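Local coordinates for protein carbohydrate kinase, pfkB family (Enterococcus faecalis, PDB 3KTN) that is a putative 2-keto-3-deoxygluconate kinase of the ribokinase-like pfkB family, which probably transfers a phosphoryl group to a sugar-acid substrate, at residues S111-S116 / L140-K145; F8-L13 / C136-S141; E266-L271 / N306-H311. All blocks are in the same frame, centred on the assembly; numbering follows the deposited sequence.

Contact 1. Residues S111-S116 / L140-K145; sequences SAFGIS and LSLTEK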
loop_
_atom_site.group_PDB
_atom_site.type_symbol
_atom_site.label_atom_id
_atom_site.label_comp_id
_atom_site.label_asym_id
_atom_site.label_seq_id
_atom_site.Cartn_x
_atom_site.Cartn_y
_atom_site.Cartn_z
ATOM N N SER A 111 30.157 -7.652 -3.341
ATOM C CA SER A 111 29.645 -6.309 -3.612
ATOM C C SER A 111 30.703 -5.381 -4.201
ATOM O O SER A 111 31.898 -5.686 -4.191
ATOM C CB SER A 111 29.107 -5.680 -2.327
ATOM O OG SER A 111 30.157 -5.437 -1.399
ATOM N N ALA A 112 30.239 -4.245 -4.715
ATOM C CA ALA A 112 31.111 -3.234 -5.290
ATOM C C ALA A 112 32.158 -2.800 -4.262
ATOM O O ALA A 112 33.319 -2.570 -4.600
ATOM C CB ALA A 112 30.290 -2.035 -5.728
ATOM N N PHE A 113 31.744 -2.683 -3.006
ATOM C CA PHE A 113 32.663 -2.279 -1.951
ATOM C C PHE A 113 33.620 -3.420 -1.607
ATOM O O PHE A 113 34.808 -3.197 -1.392
ATOM C CB PHE A 113 31.889 -1.878 -0.700
ATOM C CG PHE A 113 32.763 -1.518 0.469
ATOM C CD1 PHE A 113 33.601 -0.410 0.414
ATOM C CD2 PHE A 113 32.711 -2.260 1.645
ATOM C CE1 PHE A 113 34.374 -0.040 1.522
ATOM C CE2 PHE A 113 33.480 -1.900 2.758
ATOM C CZ PHE A 113 34.308 -0.788 2.697
ATOM N N GLY A 114 33.092 -4.637 -1.570
ATOM C CA GLY A 114 33.899 -5.795 -1.243
ATOM C C GLY A 114 35.009 -6.145 -2.223
ATOM O O GLY A 114 35.996 -6.774 -1.832
ATOM N N ILE A 115 34.859 -5.756 -3.488
ATOM C CA ILE A 115 35.869 -6.063 -4.495
ATOM C C ILE A 115 36.795 -4.890 -4.801
ATOM O O ILE A 115 37.644 -4.977 -5.686
ATOM C CB ILE A 115 35.232 -6.523 -5.828
ATOM C CG1 ILE A 115 34.536 -5.349 -6.517
ATOM C CG2 ILE A 115 34.238 -7.639 -5.572
ATOM C CD1 ILE A 115 34.146 -5.644 -7.949
ATOM N N SER A 116 36.630 -3.787 -4.083
ATOM C CA SER A 116 37.474 -2.627 -4.312
ATOM C C SER A 116 38.680 -2.647 -3.372
ATOM O O SER A 116 38.595 -3.125 -2.240
ATOM C CB SER A 116 36.671 -1.345 -4.111
ATOM O OG SER A 116 36.216 -1.243 -2.775
ATOM N N LEU A 140 37.226 -4.302 7.993
ATOM C CA LEU A 140 38.273 -5.236 8.405
ATOM C C LEU A 140 37.953 -6.713 8.227
ATOM O O LEU A 140 38.868 -7.534 8.131
ATOM C CB LEU A 140 38.657 -4.996 9.868
ATOM C CG LEU A 140 39.415 -3.710 10.180
ATOM C CD1 LEU A 140 39.773 -3.686 11.657
ATOM C CD2 LEU A 140 40.677 -3.640 9.335
ATOM N N SER A 141 36.669 -7.058 8.172
ATOM C CA SER A 141 36.281 -8.457 8.043
ATOM C C SER A 141 35.611 -8.852 6.730
ATOM O O SER A 141 35.569 -10.036 6.394
ATOM C CB SER A 141 35.353 -8.838 9.198
ATOM O OG SER A 141 34.122 -8.134 9.113
ATOM N N LEU A 142 35.087 -7.881 5.986
ATOM C CA LEU A 142 34.400 -8.205 4.738
ATOM C C LEU A 142 35.294 -8.993 3.777
ATOM O O LEU A 142 35.028 -10.162 3.499
ATOM C CB LEU A 142 33.864 -6.933 4.074
ATOM C CG LEU A 142 32.840 -7.178 2.958
ATOM C CD1 LEU A 142 31.721 -8.079 3.474
ATOM C CD2 LEU A 142 32.280 -5.851 2.466
ATOM N N THR A 143 36.342 -8.359 3.260
ATOM C CA THR A 143 37.269 -9.049 2.364
ATOM C C THR A 143 38.683 -8.553 2.622
ATOM O O THR A 143 38.887 -7.516 3.261
ATOM C CB THR A 143 36.958 -8.793 0.864
ATOM O OG1 THR A 143 37.185 -7.411 0.557
ATOM C CG2 THR A 143 35.519 -9.175 0.531
ATOM N N GLU A 144 39.662 -9.291 2.114
ATOM C CA GLU A 144 41.052 -8.899 2.282
ATOM C C GLU A 144 41.255 -7.538 1.631
ATOM O O GLU A 144 42.010 -6.707 2.135
ATOM C CB GLU A 144 41.983 -9.931 1.637
ATOM C CG GLU A 144 43.463 -9.571 1.754
ATOM C CD GLU A 144 44.375 -10.578 1.073
ATOM O OE1 GLU A 144 44.429 -11.742 1.528
ATOM O OE2 GLU A 144 45.037 -10.204 0.081
ATOM N N LYS A 145 40.566 -7.301 0.517
ATOM C CA LYS A 145 40.698 -6.023 -0.180
ATOM C C LYS A 145 40.153 -4.837 0.612
ATOM O O LYS A 145 40.775 -3.777 0.636
ATOM C CB LYS A 145 40.017 -6.080 -1.548
ATOM C CG LYS A 145 40.718 -6.997 -2.542
ATOM C CD LYS A 145 40.127 -6.867 -3.934
ATOM C CE LYS A 145 40.756 -7.861 -4.895
ATOM N NZ LYS A 145 40.153 -7.767 -6.256
#
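Thr143 meets the turn of residues 111-116 at one carbonyl and donates its hydroxyl to it: OG1 lies 2.7 Å from Gly114 O, in the plane of that carbonyl and on a lone pair. With chi1 at 66°, OG1 sits between the backbone N and the carbonyl carbon of its own residue. Thr143 is the N-cap of helix 144-159, and its side chain also caps a backbone N just beyond Lys145; one residue thus starts a helix and holds the loop against it. Its methyl CG2 comes within 3.4 Å of Gly114 O, so the carbonyl is met by both branches of the threonine.

The packing is denser on this side, where Phe113 and Gly114 are buried. A chi1 of -166° sets Leu142 CG anti to the backbone N, and from there the CD2 branch meets the Phe113 ring obliquely, 3.7 Å from Phe113 CD2, and lies 4.0 Å from Gly114 CA, where no side chain intervenes. The turn is braced from within. Ser111 OG accepts from Gly114 N at 3.0 Å in an ST motif, and Phe113 to Ser116 form a type I turn, whose Phe113 O receives Ser116 OG at 2.8 Å. Ser116 OG is also hydrogen-bonded to Tyr121 OH.

Toward solvent the contact becomes looser. Lys145 is exposed and runs extended beyond CG past the turn, offering mostly aliphatic carbons to carbonyl oxygens: CB is 3.4 Å from Ser116 O and CD 3.6 Å from Ile115 O. The Ile115 side chain starts out away from the helices.

The loop between strand 101-105 and helix 123-127 is thereby fastened to the junction of helices 138-142 and 144-159, with Phe113 filling the inner side against Phe8 at the end of strand 4-8, Thr55 of strand 50-57 and Thr146 of helix 144-159.

Contact 2. Residues F8-L13 / C136-S141; sequences FGEVML and CGISLS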
loop_
_atom_site.group_PDB
_atom_site.type_symbol
_atom_site.label_atom_id
_atom_site.label_comp_id
_atom_site.label_asym_id
_atom_site.label_seq_id
_atom_site.Cartn_x
_atom_site.Cartn_y
_atom_site.Cartn_z
ATOM N N PHE A 8 34.591 5.468 5.901
ATOM C CA PHE A 8 34.981 4.495 4.894
ATOM C C PHE A 8 34.158 3.273 5.230
ATOM O O PHE A 8 34.340 2.672 6.291
ATOM C CB PHE A 8 36.474 4.165 5.003
ATOM C CG PHE A 8 36.928 3.105 4.043
ATOM C CD1 PHE A 8 36.959 3.353 2.675
ATOM C CD2 PHE A 8 37.305 1.850 4.503
ATOM C CE1 PHE A 8 37.356 2.362 1.777
ATOM C CE2 PHE A 8 37.704 0.850 3.612
ATOM C CZ PHE A 8 37.730 1.107 2.246
ATOM N N GLY A 9 33.249 2.898 4.338
ATOM C CA GLY A 9 32.417 1.757 4.641
ATOM C C GLY A 9 31.571 1.180 3.531
ATOM O O GLY A 9 31.760 1.454 2.346
ATOM N N GLU A 10 30.602 0.386 3.962
ATOM C CA GLU A 10 29.703 -0.340 3.087
ATOM C C GLU A 10 28.260 0.167 3.047
ATOM O O GLU A 10 27.716 0.623 4.055
ATOM C CB GLU A 10 29.716 -1.794 3.542
ATOM C CG GLU A 10 28.788 -2.741 2.833
ATOM C CD GLU A 10 28.514 -3.963 3.691
ATOM O OE1 GLU A 10 28.494 -5.091 3.155
ATOM O OE2 GLU A 10 28.314 -3.788 4.914
ATOM N N VAL A 11 27.658 0.085 1.865
ATOM C CA VAL A 11 26.261 0.459 1.670
ATOM C C VAL A 11 25.546 -0.862 1.420
ATOM O O VAL A 11 26.001 -1.666 0.608
ATOM C CB VAL A 11 26.034 1.327 0.417
ATOM C CG1 VAL A 11 24.537 1.427 0.127
ATOM C CG2 VAL A 11 26.616 2.716 0.621
HETATM N N MSE A 12 24.443 -1.090 2.122
HETATM C CA MSE A 12 23.663 -2.316 1.943
HETATM C C MSE A 12 22.189 -2.001 1.701
HETATM O O MSE A 12 21.685 -0.955 2.112
HETATM C CB MSE A 12 23.743 -3.210 3.185
HETATM C CG MSE A 12 24.996 -4.058 3.312
HETATM SE SE MSE A 12 24.734 -5.430 4.665
HETATM C CE MSE A 12 24.165 -6.882 3.534
ATOM N N LEU A 13 21.510 -2.931 1.044
ATOM C CA LEU A 13 20.083 -2.813 0.787
ATOM C C LEU A 13 19.387 -3.544 1.924
ATOM O O LEU A 13 19.761 -4.665 2.246
ATOM C CB LEU A 13 19.698 -3.521 -0.514
ATOM C CG LEU A 13 19.810 -2.887 -1.897
ATOM C CD1 LEU A 13 20.996 -1.976 -1.983
ATOM C CD2 LEU A 13 19.894 -4.004 -2.933
ATOM N N CYS A 136 34.695 1.924 9.306
ATOM C CA CYS A 136 33.716 0.939 9.748
ATOM C C CYS A 136 34.342 -0.422 9.972
ATOM O O CYS A 136 34.974 -0.983 9.078
ATOM C CB CYS A 136 32.581 0.829 8.726
ATOM S SG CYS A 136 31.749 2.408 8.372
ATOM N N GLY A 137 34.146 -0.953 11.176
ATOM C CA GLY A 137 34.694 -2.249 11.520
ATOM C C GLY A 137 34.438 -3.324 10.483
ATOM O O GLY A 137 35.227 -4.263 10.359
ATOM N N ILE A 138 33.340 -3.201 9.742
ATOM C CA ILE A 138 33.012 -4.192 8.719
ATOM C C ILE A 138 34.120 -4.281 7.663
ATOM O O ILE A 138 34.396 -5.356 7.133
ATOM C CB ILE A 138 31.638 -3.877 8.036
ATOM C CG1 ILE A 138 31.305 -4.955 7.000
ATOM C CG2 ILE A 138 31.666 -2.512 7.373
ATOM C CD1 ILE A 138 31.118 -6.344 7.593
ATOM N N SER A 139 34.757 -3.151 7.371
ATOM C CA SER A 139 35.845 -3.102 6.394
ATOM C C SER A 139 36.939 -4.118 6.708
ATOM O O SER A 139 37.516 -4.720 5.802
ATOM C CB SER A 139 36.484 -1.717 6.373
ATOM O OG SER A 139 35.505 -0.709 6.254
ATOM N N LEU A 140 37.226 -4.302 7.993
ATOM C CA LEU A 140 38.273 -5.236 8.405
ATOM C C LEU A 140 37.953 -6.713 8.227
ATOM O O LEU A 140 38.868 -7.534 8.131
ATOM C CB LEU A 140 38.657 -4.996 9.868
ATOM C CG LEU A 140 39.415 -3.710 10.180
ATOM C CD1 LEU A 140 39.773 -3.686 11.657
ATOM C CD2 LEU A 140 40.677 -3.640 9.335
ATOM N N SER A 141 36.669 -7.058 8.172
ATOM C CA SER A 141 36.281 -8.457 8.043
ATOM C C SER A 141 35.611 -8.852 6.730
ATOM O O SER A 141 35.569 -10.036 6.394
ATOM C CB SER A 141 35.353 -8.838 9.198
ATOM O OG SER A 141 34.122 -8.134 9.113
#
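Cys136 N donates to Phe8 O at 3.1 Å, a nearly straight bond (169° at the hydrogen) that meets the acceptor almost along its C=O direction. It continues the parallel pairing of strands 4-8 and 132-135 just past the end of the second. Beside it Cys136 SG packs 3.8 Å from Gly9 CA, against backbone that carries no side chain. The Phe8 ring turns toward Ser139, whose OG lies obliquely to it, 3.6 Å from Phe8 CD2. Farther along, Glu10 and Ile138 cross at about a right angle; the carboxylate oxygen Glu10 OE2 rests 3.8 Å from Ile138 CG1, a van der Waals touch of oxygen on methylene carbon.

A second shell fixes these groups. Ser139 OG, anti to its own carbonyl carbon (chi1 -50°), turns back to Cys136 O at 2.9 Å, in the carbonyl plane and on a lone pair. Ser139 N reaches the same oxygen at 2.8 Å, so two donors grip it as helix 138-142 begins. Gly137 N is tied to Asp167, and Gly9 O to Thr55. Glu10 OE1 forms a salt bridge with Arg108, which also packs on Ile138 and thus braces both crossing side chains. The Phe8 ring meets Tyr121 edge-to-face.

All six touching residues are buried. The site lies at the C-terminal ends of adjacent parallel strands in the central sheet of a ribokinase-like fold, where residues 9-11 lead from that sheet to strand 12-16 of the separate lid sheet. Substrates of this family bind between sheet and lid; a bound sulfate, probably from the crystallisation liquor, lies about 4 Å from the Ile138 side chain and may mark that pocket.

Contact 3. Residues E266-L271 / N306-H311; sequences EKRPLL and NGVLAH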
loop_
_atom_site.group_PDB
_atom_site.type_symbol
_atom_site.label_atom_id
_atom_site.label_comp_id
_atom_site.label_asym_id
_atom_site.label_seq_id
_atom_site.Cartn_x
_atom_site.Cartn_y
_atom_site.Cartn_z
ATOM N N GLU A 266 22.604 7.675 33.277
ATOM C CA GLU A 266 21.646 6.948 34.098
ATOM C C GLU A 266 20.837 6.054 33.161
ATOM O O GLU A 266 20.678 6.386 31.990
ATOM C CB GLU A 266 20.721 7.926 34.828
ATOM C CG GLU A 266 20.056 8.950 33.921
ATOM C CD GLU A 266 19.068 9.836 34.667
ATOM O OE1 GLU A 266 19.479 10.477 35.662
ATOM O OE2 GLU A 266 17.884 9.892 34.258
ATOM N N LYS A 267 20.351 4.922 33.668
ATOM C CA LYS A 267 19.553 4.003 32.858
ATOM C C LYS A 267 18.356 4.729 32.255
ATOM O O LYS A 267 17.641 5.447 32.951
ATOM C CB LYS A 267 19.016 2.838 33.695
ATOM C CG LYS A 267 20.052 1.884 34.244
ATOM C CD LYS A 267 19.375 0.647 34.837
ATOM C CE LYS A 267 18.296 1.014 35.866
ATOM N NZ LYS A 267 17.560 -0.189 36.375
ATOM N N ARG A 268 18.134 4.532 30.962
ATOM C CA ARG A 268 17.013 5.167 30.274
ATOM C C ARG A 268 16.033 4.085 29.845
ATOM O O ARG A 268 16.423 3.112 29.185
ATOM C CB ARG A 268 17.499 5.901 29.023
ATOM C CG ARG A 268 18.643 6.872 29.235
ATOM C CD ARG A 268 18.146 8.210 29.716
ATOM N NE ARG A 268 17.035 8.675 28.897
ATOM C CZ ARG A 268 16.541 9.909 28.938
ATOM N NH1 ARG A 268 17.069 10.811 29.757
ATOM N NH2 ARG A 268 15.505 10.236 28.175
ATOM N N PRO A 269 14.752 4.220 30.225
ATOM C CA PRO A 269 13.779 3.198 29.817
ATOM C C PRO A 269 13.883 3.073 28.289
ATOM O O PRO A 269 13.982 4.082 27.591
ATOM C CB PRO A 269 12.444 3.793 30.264
ATOM C CG PRO A 269 12.827 4.616 31.467
ATOM C CD PRO A 269 14.109 5.283 31.017
ATOM N N LEU A 270 13.875 1.846 27.781
ATOM C CA LEU A 270 14.002 1.606 26.347
ATOM C C LEU A 270 12.794 0.882 25.756
ATOM O O LEU A 270 12.382 -0.167 26.257
ATOM C CB LEU A 270 15.265 0.781 26.081
ATOM C CG LEU A 270 15.601 0.372 24.642
ATOM C CD1 LEU A 270 16.043 1.579 23.850
ATOM C CD2 LEU A 270 16.712 -0.672 24.666
ATOM N N LEU A 271 12.225 1.457 24.698
ATOM C CA LEU A 271 11.084 0.858 24.006
ATOM C C LEU A 271 11.563 0.511 22.599
ATOM O O LEU A 271 11.936 1.381 21.807
ATOM C CB LEU A 271 9.896 1.825 23.986
ATOM C CG LEU A 271 9.298 2.068 25.382
ATOM C CD1 LEU A 271 8.171 3.090 25.310
ATOM C CD2 LEU A 271 8.779 0.747 25.954
ATOM N N ASN A 306 19.850 9.767 22.250
ATOM C CA ASN A 306 19.789 9.585 20.808
ATOM C C ASN A 306 19.641 8.099 20.497
ATOM O O ASN A 306 18.896 7.713 19.598
ATOM C CB ASN A 306 21.054 10.131 20.139
ATOM C CG ASN A 306 20.854 10.388 18.655
ATOM O OD1 ASN A 306 19.842 10.959 18.255
ATOM N ND2 ASN A 306 21.817 9.980 17.836
ATOM N N GLY A 307 20.353 7.271 21.257
ATOM C CA GLY A 307 20.286 5.832 21.069
ATOM C C GLY A 307 18.900 5.282 21.353
ATOM O O GLY A 307 18.423 4.392 20.644
ATOM N N VAL A 308 18.254 5.801 22.393
ATOM C CA VAL A 308 16.904 5.368 22.752
ATOM C C VAL A 308 15.936 5.786 21.643
ATOM O O VAL A 308 15.037 5.027 21.271
ATOM C CB VAL A 308 16.442 6.007 24.087
ATOM C CG1 VAL A 308 14.982 5.633 24.383
ATOM C CG2 VAL A 308 17.343 5.531 25.224
ATOM N N LEU A 309 16.133 6.998 21.124
ATOM C CA LEU A 309 15.297 7.528 20.051
ATOM C C LEU A 309 15.382 6.677 18.789
ATOM O O LEU A 309 14.380 6.464 18.120
ATOM C CB LEU A 309 15.707 8.964 19.713
ATOM C CG LEU A 309 15.259 10.063 20.679
ATOM C CD1 LEU A 309 15.980 11.353 20.336
ATOM C CD2 LEU A 309 13.744 10.251 20.587
ATOM N N ALA A 310 16.579 6.187 18.474
ATOM C CA ALA A 310 16.775 5.367 17.285
ATOM C C ALA A 310 15.943 4.093 17.339
ATOM O O ALA A 310 15.546 3.565 16.295
ATOM C CB ALA A 310 18.249 5.015 17.116
ATOM N N HIS A 311 15.682 3.598 18.548
ATOM C CA HIS A 311 14.877 2.386 18.711
ATOM C C HIS A 311 13.396 2.635 18.419
ATOM O O HIS A 311 12.638 1.692 18.211
ATOM C CB HIS A 311 15.009 1.821 20.133
ATOM C CG HIS A 311 16.339 1.196 20.424
ATOM N ND1 HIS A 311 17.504 1.930 20.538
ATOM C CD2 HIS A 311 16.690 -0.095 20.642
ATOM C CE1 HIS A 311 18.507 1.119 20.815
ATOM N NE2 HIS A 311 18.043 -0.116 20.884
HETATM O O HOH W 1 13.157 3.584 22.773
#
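Leu270 lays its CD1 methyl over one face of the His311 imidazole, 3.6 Å from the ring centroid and 14° off the ring normal, a CH-pi contact close to the centre of the ring. The two side chains cross at about a right angle. In Leu270, chi1 of 179° puts CG anti to the backbone N, and the CD1 branch beyond it turns to the ring, although CB does not start in that direction. The imidazole is held from its rim: ND1 donates to Gly307 O at 2.6 Å, with the oxygen nearly in the ring plane, while NE2 is hydrogen-bonded to Arg243. These two bonds fix the rotation of the ring and present its flat side to the methyl.

In this ribokinase-like fold, strand 262-269 is the outermost strand within the chain on its side of the central sheet, and the contact packs residues 268-271 against residues 308-311. His311 also pairs through its backbone with Leu273 and Asp274, the latter a ligand of the magnesium ion, which lies about 6 Å from the His311 side chain.

Val308 opens its two methyls across residues 268-270. CG2 meets Arg268 CB at 3.8 Å, whereas CG1 faces Pro269 O at 3.7 Å and also approaches Leu270 CD1. Between the two segments a water accepts from Leu271 N at 3.0 Å and donates to Val308 O at 2.8 Å, bridging the two backbones. Leu271 O touches His311 CB at 3.5 Å, while the leucine side chain leads outward to Gly97 of a neighbouring subunit; Ile98 of the same neighbour packs on Val308.

Overall arrangement
Contacts 1 and 2 adjoin, their centres 8 Å apart, and both use helix 138-142; the Phe113 ring joins them, with CD2 3.6 Å from Glu10 CB and CZ 3.8 Å from Ser139 OG. Contact 2 is wholly buried and extends strand pairing by a backbone bond, whereas contact 1 is partly buried, held by a side-chain hydroxyl and fading into a lysine at the surface. Contact 3 stands on the opposite side of the chain's centre, about 25 Å from contact 2 and 33 Å from contact 1 between centres. Also partly buried, it joins an edge strand to a helix by a methyl-imidazole contact, apolar packing and a bridging water.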